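Local coordinates for protein nucleoporin nup120 (Schizosaccharomyces pombe, PDB 4GQ2) that serves as a structural component of the nuclear pore complex, whose nucleoporins can both build the pore and dock transiently associated nuclear transport factors, at residues L288-T294 with F350-E356; S306-F310 with P335-E341; T374-N380 with C391-S396. One frame throughout, in Å; residues are numbered along the deposited sequence.

Contact 1 of 3, residues L288-T294 with F350-E356; sequences LTSDHTT and FQLISSE
The imidazole of His292 and the amide of Gln351 meet with their planes 61° apart, the Gln351 amide lying at the NE2 edge of the ring; O of Leu352 lies near the ring plane too, beside CD2 of His292, and the ring of Phe525 meets the imidazole at an angle. NE2 of His292 donates to OE1 of Gln351 at 2.8 Å, a bent bond that reaches the oxygen from above the amide plane. The bend of Gln351 at chi2 (-80°) folds the amide back, and its NE2 donates to O of its neighbour Phe350; OE1 also accepts from the backbone N of Phe525. The Phe350 ring takes CG2 of Thr289 obliquely, with 3.5 Å from that methyl to CE2. Between the strands one water bridges OG1 of Thr289, O of Ser290 and N of Leu352, the last at 2.7 Å. Farther on, OG of Ser354 donates to OD2 of Asp291 at 2.7 Å, while OD1 of Asp291 accepts from N of Phe297. The two strands, 29° from parallel with axes 6.0 Å apart, are edge strands of separate sheets, an arrangement typical of the seam between neighbouring blades of a beta-propeller.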
loop_
_atom_site.group_PDB
_atom_site.type_symbol
_atom_site.label_atom_id
_atom_site.label_comp_id
_atom_site.label_asym_id
_atom_site.label_seq_id
_atom_site.Cartn_x
_atom_site.Cartn_y
_atom_site.Cartn_z
ATOM N N LEU A 288 -32.727 26.018 -7.825
ATOM C CA LEU A 288 -33.198 25.398 -9.049
ATOM C C LEU A 288 -32.207 24.392 -9.607
ATOM O O LEU A 288 -30.992 24.598 -9.535
ATOM C CB LEU A 288 -33.469 26.467 -10.114
ATOM C CG LEU A 288 -34.607 27.473 -9.916
ATOM C CD1 LEU A 288 -34.682 28.405 -11.118
ATOM C CD2 LEU A 288 -35.945 26.777 -9.697
ATOM N N THR A 289 -32.737 23.305 -10.163
ATOM C CA THR A 289 -31.958 22.410 -11.022
ATOM C C THR A 289 -32.848 21.743 -12.075
ATOM O O THR A 289 -34.054 21.603 -11.873
ATOM C CB THR A 289 -31.182 21.342 -10.218
ATOM O OG1 THR A 289 -30.096 20.844 -11.013
ATOM C CG2 THR A 289 -32.093 20.184 -9.809
ATOM N N SER A 290 -32.250 21.342 -13.193
ATOM C CA SER A 290 -32.986 20.644 -14.243
ATOM C C SER A 290 -32.413 19.253 -14.471
ATOM O O SER A 290 -31.251 19.000 -14.147
ATOM C CB SER A 290 -32.974 21.446 -15.545
ATOM O OG SER A 290 -31.760 21.282 -16.254
ATOM N N ASP A 291 -33.228 18.354 -15.021
ATOM C CA ASP A 291 -32.775 16.995 -15.286
ATOM C C ASP A 291 -31.873 16.958 -16.513
ATOM O O ASP A 291 -32.062 17.725 -17.459
ATOM C CB ASP A 291 -33.945 16.012 -15.400
ATOM C CG ASP A 291 -34.841 16.298 -16.583
ATOM O OD1 ASP A 291 -35.347 17.433 -16.687
ATOM O OD2 ASP A 291 -35.047 15.379 -17.404
ATOM N N HIS A 292 -30.890 16.064 -16.474
ATOM C CA HIS A 292 -29.797 16.043 -17.448
ATOM C C HIS A 292 -30.149 15.361 -18.741
ATOM O O HIS A 292 -29.498 15.582 -19.765
ATOM C CB HIS A 292 -28.555 15.397 -16.834
ATOM C CG HIS A 292 -28.056 16.094 -15.591
ATOM N ND1 HIS A 292 -27.010 16.940 -15.605
ATOM C CD2 HIS A 292 -28.506 16.046 -14.271
ATOM C CE1 HIS A 292 -26.796 17.410 -14.360
ATOM N NE2 HIS A 292 -27.714 16.862 -13.545
ATOM N N THR A 293 -31.181 14.523 -18.707
ATOM C CA THR A 293 -31.587 13.761 -19.886
ATOM C C THR A 293 -32.379 14.630 -20.874
ATOM O O THR A 293 -31.886 14.948 -21.954
ATOM C CB THR A 293 -32.326 12.453 -19.502
ATOM O OG1 THR A 293 -33.218 12.065 -20.554
ATOM C CG2 THR A 293 -33.107 12.629 -18.217
ATOM N N THR A 294 -33.594 15.014 -20.497
ATOM C CA THR A 294 -34.391 15.930 -21.304
ATOM C C THR A 294 -34.566 17.221 -20.527
ATOM O O THR A 294 -35.330 17.262 -19.563
ATOM C CB THR A 294 -35.782 15.350 -21.645
ATOM O OG1 THR A 294 -36.450 14.951 -20.439
ATOM C CG2 THR A 294 -35.665 14.153 -22.590
ATOM N N PHE A 350 -28.450 19.970 -4.878
ATOM C CA PHE A 350 -29.294 18.834 -5.247
ATOM C C PHE A 350 -29.319 18.632 -6.761
ATOM O O PHE A 350 -29.026 19.555 -7.521
ATOM C CB PHE A 350 -30.714 18.960 -4.647
ATOM C CG PHE A 350 -31.505 20.137 -5.158
ATOM C CD1 PHE A 350 -31.263 21.418 -4.683
ATOM C CD2 PHE A 350 -32.513 19.955 -6.099
ATOM C CE1 PHE A 350 -31.994 22.500 -5.152
ATOM C CE2 PHE A 350 -33.250 21.032 -6.572
ATOM C CZ PHE A 350 -32.990 22.307 -6.095
ATOM N N GLN A 351 -29.626 17.413 -7.192
ATOM C CA GLN A 351 -29.738 17.103 -8.620
ATOM C C GLN A 351 -31.065 16.410 -8.919
ATOM O O GLN A 351 -31.698 15.867 -8.015
ATOM C CB GLN A 351 -28.584 16.210 -9.094
ATOM C CG GLN A 351 -27.204 16.818 -8.980
ATOM C CD GLN A 351 -26.886 17.776 -10.101
ATOM O OE1 GLN A 351 -26.336 17.381 -11.126
ATOM N NE2 GLN A 351 -27.226 19.048 -9.913
ATOM N N LEU A 352 -31.456 16.411 -10.192
ATOM C CA LEU A 352 -32.685 15.760 -10.635
ATOM C C LEU A 352 -32.430 14.890 -11.864
ATOM O O LEU A 352 -31.768 15.320 -12.813
ATOM C CB LEU A 352 -33.765 16.809 -10.925
ATOM C CG LEU A 352 -35.104 16.375 -11.525
ATOM C CD1 LEU A 352 -35.934 15.585 -10.522
ATOM C CD2 LEU A 352 -35.871 17.593 -12.022
ATOM N N ILE A 353 -32.955 13.665 -11.836
ATOM C CA ILE A 353 -32.758 12.707 -12.923
ATOM C C ILE A 353 -34.066 11.987 -13.276
ATOM O O ILE A 353 -34.666 11.324 -12.428
ATOM C CB ILE A 353 -31.663 11.660 -12.575
ATOM C CG1 ILE A 353 -30.322 12.333 -12.252
ATOM C CG2 ILE A 353 -31.471 10.657 -13.711
ATOM C CD1 ILE A 353 -30.074 12.563 -10.778
ATOM N N SER A 354 -34.505 12.133 -14.526
ATOM C CA SER A 354 -35.631 11.353 -15.056
ATOM C C SER A 354 -35.110 10.147 -15.836
ATOM O O SER A 354 -34.029 10.201 -16.428
ATOM C CB SER A 354 -36.551 12.216 -15.927
ATOM O OG SER A 354 -35.854 12.798 -17.013
ATOM N N SER A 355 -35.884 9.067 -15.842
ATOM C CA SER A 355 -35.371 7.761 -16.274
ATOM C C SER A 355 -35.552 7.404 -17.761
ATOM O O SER A 355 -35.317 6.254 -18.151
ATOM C CB SER A 355 -35.939 6.650 -15.380
ATOM O OG SER A 355 -37.347 6.752 -15.274
ATOM N N GLU A 356 -35.955 8.382 -18.575
ATOM C CA GLU A 356 -36.189 8.190 -20.022
ATOM C C GLU A 356 -37.356 7.254 -20.350
ATOM O O GLU A 356 -37.855 7.253 -21.476
ATOM C CB GLU A 356 -34.919 7.719 -20.747
ATOM C CG GLU A 356 -33.887 8.809 -20.987
ATOM C CD GLU A 356 -32.537 8.258 -21.410
ATOM O OE1 GLU A 356 -31.978 7.414 -20.678
ATOM O OE2 GLU A 356 -32.030 8.679 -22.472
HETATM O O HOH W 1 -30.026 18.271 -11.568
#

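Contact 2 of 3, residues S306-F310 with P335-E341; sequences SHGSF and PSLPDDE
With CG of His307 beside its backbone N and anti to the carbonyl carbon (chi1 -54°), the imidazole extends toward the 335-341 loop, where a bend of Glu341 at chi2 (145°) brings the carboxylate to meet it. NE2 of His307 donates to OE2 of Glu341 at 2.7 Å. The oxygen lies almost in the ring plane of His307, but the ring nitrogen reaches it on the anti side and well out of the carboxylate plane. The bond is also bent at the hydrogen, and the ring and carboxylate planes are 33° apart. A negative carboxylate here would be expected to stabilise a protonated imidazole.

Pro338 covers one face of the same ring. Its CG stands 4.1 Å from the centroid of the His307 ring in a CH-pi contact shifted toward the rim, and its CD comes to 3.3 Å from CD2 of His307. The ring is thus held by proline on a face and by glutamate at the edge. Pro338 in turn packs on Trp345.

Toward the strand, Pro335 takes over. Gly308, in a backbone conformation with positive phi, presents its carbonyl O to CD of Pro335 at 3.2 Å. CG of Pro335 meets the edge of the Phe310 ring, 3.9 Å from CE1, the two side chains crossing at about a right angle. Phe310 also meets the ring of Tyr301, whose hydroxyl is hydrogen-bonded to O of His307.

The contact joins the turn entering strand 309-317 to the long connection between strands 324-328 and 346-354. It is a His-carboxylate pair with a proline over the imidazole, set where the chain passes from one propeller blade to the next.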
loop_
_atom_site.group_PDB
_atom_site.type_symbol
_atom_site.label_atom_id
_atom_site.label_comp_id
_atom_site.label_asym_id
_atom_site.label_seq_id
_atom_site.Cartn_x
_atom_site.Cartn_y
_atom_site.Cartn_z
ATOM N N SER A 306 -38.518 23.277 9.062
ATOM C CA SER A 306 -37.917 21.946 9.200
ATOM C C SER A 306 -37.474 21.326 7.870
ATOM O O SER A 306 -38.088 20.376 7.375
ATOM C CB SER A 306 -38.879 21.001 9.925
ATOM O OG SER A 306 -40.041 20.775 9.148
ATOM N N HIS A 307 -36.407 21.885 7.298
ATOM C CA HIS A 307 -35.707 21.316 6.125
ATOM C C HIS A 307 -36.318 21.574 4.770
ATOM O O HIS A 307 -35.651 21.410 3.746
ATOM C CB HIS A 307 -35.380 19.829 6.320
ATOM C CG HIS A 307 -34.604 19.542 7.585
ATOM N ND1 HIS A 307 -33.556 20.295 7.979
ATOM C CD2 HIS A 307 -34.764 18.555 8.553
ATOM C CE1 HIS A 307 -33.072 19.816 9.141
ATOM N NE2 HIS A 307 -33.808 18.749 9.489
ATOM N N GLY A 308 -37.580 21.989 4.741
ATOM C CA GLY A 308 -38.203 22.416 3.493
ATOM C C GLY A 308 -38.913 21.328 2.711
ATOM O O GLY A 308 -39.258 20.278 3.252
ATOM N N SER A 309 -39.134 21.598 1.428
ATOM C CA SER A 309 -39.803 20.671 0.524
ATOM C C SER A 309 -39.382 20.987 -0.903
ATOM O O SER A 309 -38.717 21.992 -1.146
ATOM C CB SER A 309 -41.328 20.769 0.668
ATOM O OG SER A 309 -41.787 22.095 0.455
ATOM N N PHE A 310 -39.768 20.131 -1.842
ATOM C CA PHE A 310 -39.343 20.282 -3.227
ATOM C C PHE A 310 -40.513 20.197 -4.204
ATOM O O PHE A 310 -41.469 19.457 -3.977
ATOM C CB PHE A 310 -38.306 19.215 -3.583
ATOM C CG PHE A 310 -36.982 19.386 -2.887
ATOM C CD1 PHE A 310 -36.754 18.809 -1.641
ATOM C CD2 PHE A 310 -35.953 20.105 -3.488
ATOM C CE1 PHE A 310 -35.534 18.959 -1.002
ATOM C CE2 PHE A 310 -34.728 20.257 -2.857
ATOM C CZ PHE A 310 -34.519 19.681 -1.613
ATOM N N PRO A 335 -38.258 15.941 2.664
ATOM C CA PRO A 335 -37.067 15.187 3.044
ATOM C C PRO A 335 -37.269 14.461 4.361
ATOM O O PRO A 335 -38.059 14.903 5.197
ATOM C CB PRO A 335 -35.994 16.274 3.222
ATOM C CG PRO A 335 -36.497 17.448 2.454
ATOM C CD PRO A 335 -37.988 17.389 2.602
ATOM N N SER A 336 -36.557 13.352 4.536
ATOM C CA SER A 336 -36.529 12.646 5.808
ATOM C C SER A 336 -35.778 13.502 6.822
ATOM O O SER A 336 -35.180 14.521 6.464
ATOM C CB SER A 336 -35.830 11.303 5.644
ATOM O OG SER A 336 -35.909 10.860 4.301
ATOM N N LEU A 337 -35.811 13.091 8.084
ATOM C CA LEU A 337 -35.084 13.791 9.135
ATOM C C LEU A 337 -33.570 13.541 9.030
ATOM O O LEU A 337 -33.135 12.386 9.006
ATOM C CB LEU A 337 -35.612 13.383 10.522
ATOM C CG LEU A 337 -35.567 11.912 10.974
ATOM C CD1 LEU A 337 -35.403 11.809 12.484
ATOM C CD2 LEU A 337 -36.780 11.115 10.503
ATOM N N PRO A 338 -32.766 14.617 8.896
ATOM C CA PRO A 338 -31.366 14.472 9.270
ATOM C C PRO A 338 -31.246 14.264 10.778
ATOM O O PRO A 338 -32.130 14.674 11.529
ATOM C CB PRO A 338 -30.753 15.805 8.839
ATOM C CG PRO A 338 -31.557 16.187 7.646
ATOM C CD PRO A 338 -32.962 15.790 8.019
ATOM N N ASP A 339 -30.152 13.638 11.194
ATOM C CA ASP A 339 -29.990 13.073 12.540
ATOM C C ASP A 339 -30.363 13.955 13.745
ATOM O O ASP A 339 -31.492 13.880 14.239
ATOM C CB ASP A 339 -28.567 12.537 12.688
ATOM C CG ASP A 339 -27.554 13.423 12.010
ATOM O OD1 ASP A 339 -27.236 14.494 12.571
ATOM O OD2 ASP A 339 -27.096 13.058 10.908
ATOM N N ASP A 340 -29.424 14.772 14.220
ATOM C CA ASP A 340 -29.589 15.469 15.502
ATOM C C ASP A 340 -30.101 16.906 15.373
ATOM O O ASP A 340 -29.330 17.862 15.466
ATOM C CB ASP A 340 -28.287 15.421 16.314
ATOM C CG ASP A 340 -28.080 14.086 17.010
ATOM O OD1 ASP A 340 -29.009 13.617 17.703
ATOM O OD2 ASP A 340 -26.980 13.507 16.878
ATOM N N GLU A 341 -31.412 17.045 15.193
ATOM C CA GLU A 341 -32.030 18.352 14.941
ATOM C C GLU A 341 -32.223 19.248 16.178
ATOM O O GLU A 341 -33.336 19.678 16.500
ATOM C CB GLU A 341 -33.322 18.188 14.141
ATOM C CG GLU A 341 -33.090 17.680 12.725
ATOM C CD GLU A 341 -34.194 16.758 12.234
ATOM O OE1 GLU A 341 -34.923 16.186 13.073
ATOM O OE2 GLU A 341 -34.322 16.587 11.005
#

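Contact 3 of 3, residues T374-N380 with C391-S396; sequences TVIQKCN and CVWSHS
Cys379 lays its CB over the six-membered ring of Trp393, 3.4 Å from the centroid and only 6° off the ring normal. The two residues form a non-hydrogen-bonded pair of the antiparallel beta hairpin made by strands 373-382 and 390-395, part of a blade of the beta-propeller. SG of Cys379, anti to the backbone N (chi1 164°), stays over the same face at 4.1 Å from the centroid, a sulfur-aromatic contact added to the CH-pi one. It also comes to 3.8 Å from SG of Cys391, a packing distance far too long for a disulfide.

Gln377 and His395 are the next pair on this face, touching through CG of Gln377 and CB of His395. The Gln377 amide stands steeply to the indole, with OE1 near CZ3 of Trp393. Its polar ends are engaged elsewhere by weak hydrogen bonds, OE1 with Trp368 and NE2 with the carbonyl of Ser336. Met2 and Ile333 also pack on Trp393.

Lys378 with Ser394 and Asn380 with Val392 are the hydrogen-bonded pairs, their side chains on the other face. Each closes a ring of two backbone bonds, among them Lys378 N to Ser394 O at 2.9 Å and Asn380 N to Val392 O at 2.8 Å. On that face CB of Lys378 touches OG of Ser394 at 3.5 Å, while the extended lysine chain leads away from the partner strand. Strand 3-11 adjoins beyond, with Leu5 against Lys378 and Ser394.

At the far end a side chain stands in for a backbone acceptor. Ser396 N donates to O of Ile376, and N of Ile376 returns a nearly straight bond of 3.1 Å to OG of Ser396, with 173° at the hydrogen.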
loop_
_atom_site.group_PDB
_atom_site.type_symbol
_atom_site.label_atom_id
_atom_site.label_comp_id
_atom_site.label_asym_id
_atom_site.label_seq_id
_atom_site.Cartn_x
_atom_site.Cartn_y
_atom_site.Cartn_z
ATOM N N THR A 374 -21.932 16.128 6.795
ATOM C CA THR A 374 -22.622 15.993 5.516
ATOM C C THR A 374 -23.568 14.785 5.474
ATOM O O THR A 374 -23.215 13.695 5.927
ATOM C CB THR A 374 -21.592 15.858 4.368
ATOM O OG1 THR A 374 -20.643 16.931 4.439
ATOM C CG2 THR A 374 -22.275 15.884 3.011
ATOM N N VAL A 375 -24.765 14.986 4.923
ATOM C CA VAL A 375 -25.679 13.878 4.625
ATOM C C VAL A 375 -26.154 13.935 3.179
ATOM O O VAL A 375 -26.519 14.995 2.673
ATOM C CB VAL A 375 -26.906 13.828 5.571
ATOM C CG1 VAL A 375 -27.834 12.677 5.189
ATOM C CG2 VAL A 375 -26.470 13.668 7.022
ATOM N N ILE A 376 -26.134 12.787 2.514
ATOM C CA ILE A 376 -26.678 12.674 1.167
ATOM C C ILE A 376 -27.949 11.829 1.203
ATOM O O ILE A 376 -27.981 10.764 1.831
ATOM C CB ILE A 376 -25.639 12.111 0.161
ATOM C CG1 ILE A 376 -24.661 13.203 -0.286
ATOM C CG2 ILE A 376 -26.316 11.582 -1.091
ATOM C CD1 ILE A 376 -23.582 13.538 0.716
ATOM N N GLN A 377 -28.990 12.322 0.534
ATOM C CA GLN A 377 -30.255 11.601 0.418
ATOM C C GLN A 377 -30.642 11.387 -1.038
ATOM O O GLN A 377 -30.465 12.281 -1.871
ATOM C CB GLN A 377 -31.383 12.383 1.090
ATOM C CG GLN A 377 -31.226 12.650 2.578
ATOM C CD GLN A 377 -32.352 13.514 3.121
ATOM O OE1 GLN A 377 -33.027 14.221 2.367
ATOM N NE2 GLN A 377 -32.562 13.464 4.434
ATOM N N LYS A 378 -31.176 10.204 -1.334
ATOM C CA LYS A 378 -31.827 9.934 -2.614
ATOM C C LYS A 378 -33.325 9.727 -2.412
ATOM O O LYS A 378 -33.752 9.146 -1.407
ATOM C CB LYS A 378 -31.240 8.690 -3.274
ATOM C CG LYS A 378 -29.980 8.925 -4.079
ATOM C CD LYS A 378 -29.533 7.640 -4.764
ATOM C CE LYS A 378 -28.304 7.878 -5.629
ATOM N NZ LYS A 378 -27.746 6.618 -6.193
ATOM N N CYS A 379 -34.116 10.203 -3.370
ATOM C CA CYS A 379 -35.549 9.936 -3.400
ATOM C C CYS A 379 -35.973 9.395 -4.752
ATOM O O CYS A 379 -35.797 10.055 -5.782
ATOM C CB CYS A 379 -36.364 11.194 -3.086
ATOM S SG CYS A 379 -38.118 11.072 -3.543
ATOM N N ASN A 380 -36.529 8.187 -4.736
ATOM C CA ASN A 380 -37.212 7.640 -5.894
ATOM C C ASN A 380 -38.674 8.047 -5.863
ATOM O O ASN A 380 -39.462 7.534 -5.055
ATOM C CB ASN A 380 -37.075 6.115 -5.947
ATOM C CG ASN A 380 -36.088 5.653 -7.004
ATOM O OD1 ASN A 380 -35.089 5.005 -6.693
ATOM N ND2 ASN A 380 -36.366 5.984 -8.264
ATOM N N CYS A 391 -42.811 7.887 -2.713
ATOM C CA CYS A 391 -41.426 8.285 -2.466
ATOM C C CYS A 391 -40.640 7.256 -1.652
ATOM O O CYS A 391 -40.913 7.039 -0.468
ATOM C CB CYS A 391 -41.372 9.656 -1.785
ATOM S SG CYS A 391 -41.871 11.023 -2.854
ATOM N N VAL A 392 -39.661 6.635 -2.303
ATOM C CA VAL A 392 -38.762 5.688 -1.646
ATOM C C VAL A 392 -37.421 6.376 -1.370
ATOM O O VAL A 392 -36.723 6.801 -2.300
ATOM C CB VAL A 392 -38.561 4.411 -2.496
ATOM C CG1 VAL A 392 -37.808 3.350 -1.704
ATOM C CG2 VAL A 392 -39.903 3.869 -2.973
ATOM N N TRP A 393 -37.076 6.477 -0.087
ATOM C CA TRP A 393 -35.923 7.260 0.366
ATOM C C TRP A 393 -34.760 6.421 0.815
ATOM O O TRP A 393 -34.941 5.334 1.368
ATOM C CB TRP A 393 -36.337 8.187 1.505
ATOM C CG TRP A 393 -37.221 9.330 1.079
ATOM C CD1 TRP A 393 -38.610 9.342 0.989
ATOM C CD2 TRP A 393 -36.802 10.676 0.665
ATOM N NE1 TRP A 393 -39.063 10.563 0.560
ATOM C CE2 TRP A 393 -38.033 11.408 0.347
ATOM C CE3 TRP A 393 -35.578 11.324 0.530
ATOM C CZ2 TRP A 393 -38.015 12.723 -0.083
ATOM C CZ3 TRP A 393 -35.574 12.653 0.097
ATOM C CH2 TRP A 393 -36.765 13.333 -0.202
ATOM N N SER A 394 -33.551 6.932 0.585
ATOM C CA SER A 394 -32.319 6.351 1.132
ATOM C C SER A 394 -31.322 7.448 1.543
ATOM O O SER A 394 -31.370 8.561 1.020
ATOM C CB SER A 394 -31.688 5.367 0.140
ATOM O OG SER A 394 -31.590 5.928 -1.153
ATOM N N HIS A 395 -30.436 7.147 2.490
ATOM C CA HIS A 395 -29.485 8.150 2.975
ATOM C C HIS A 395 -28.181 7.568 3.434
ATOM O O HIS A 395 -28.047 6.348 3.553
ATOM C CB HIS A 395 -30.108 8.980 4.095
ATOM C CG HIS A 395 -30.336 8.208 5.369
ATOM N ND1 HIS A 395 -29.554 8.357 6.453
ATOM C CD2 HIS A 395 -31.293 7.254 5.701
ATOM C CE1 HIS A 395 -29.991 7.545 7.434
ATOM N NE2 HIS A 395 -31.056 6.871 6.972
ATOM N N SER A 396 -27.216 8.450 3.699
ATOM C CA SER A 396 -25.884 8.065 4.163
ATOM C C SER A 396 -25.698 8.381 5.639
ATOM O O SER A 396 -25.987 9.496 6.081
ATOM C CB SER A 396 -24.809 8.793 3.355
ATOM O OG SER A 396 -24.796 10.179 3.659
#

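How the contacts relate
All three contacts lie in the beta-propeller domain, on the same side of the chain's centre. Contact 2 is nested inside the loop closed by contact 1, and contact 3 follows both. The centres of contacts 1 and 2 are about 21 Å apart, those of 1 and 3 about 16 Å, and those of 2 and 3 about 11 Å. Contacts 1 and 3 share the sheet of strands 346-354, 361-370, 373-382 and 390-395, without touching. Contact 2 touches each of the others: Phe310 packs on Phe350, and Pro335 and Ser336 lie against Gln377 and Trp393. Contacts 1 and 2 share the sheet of strands 288-290 and 309-317; together the three join that sheet, and the connection leaving it, to the next.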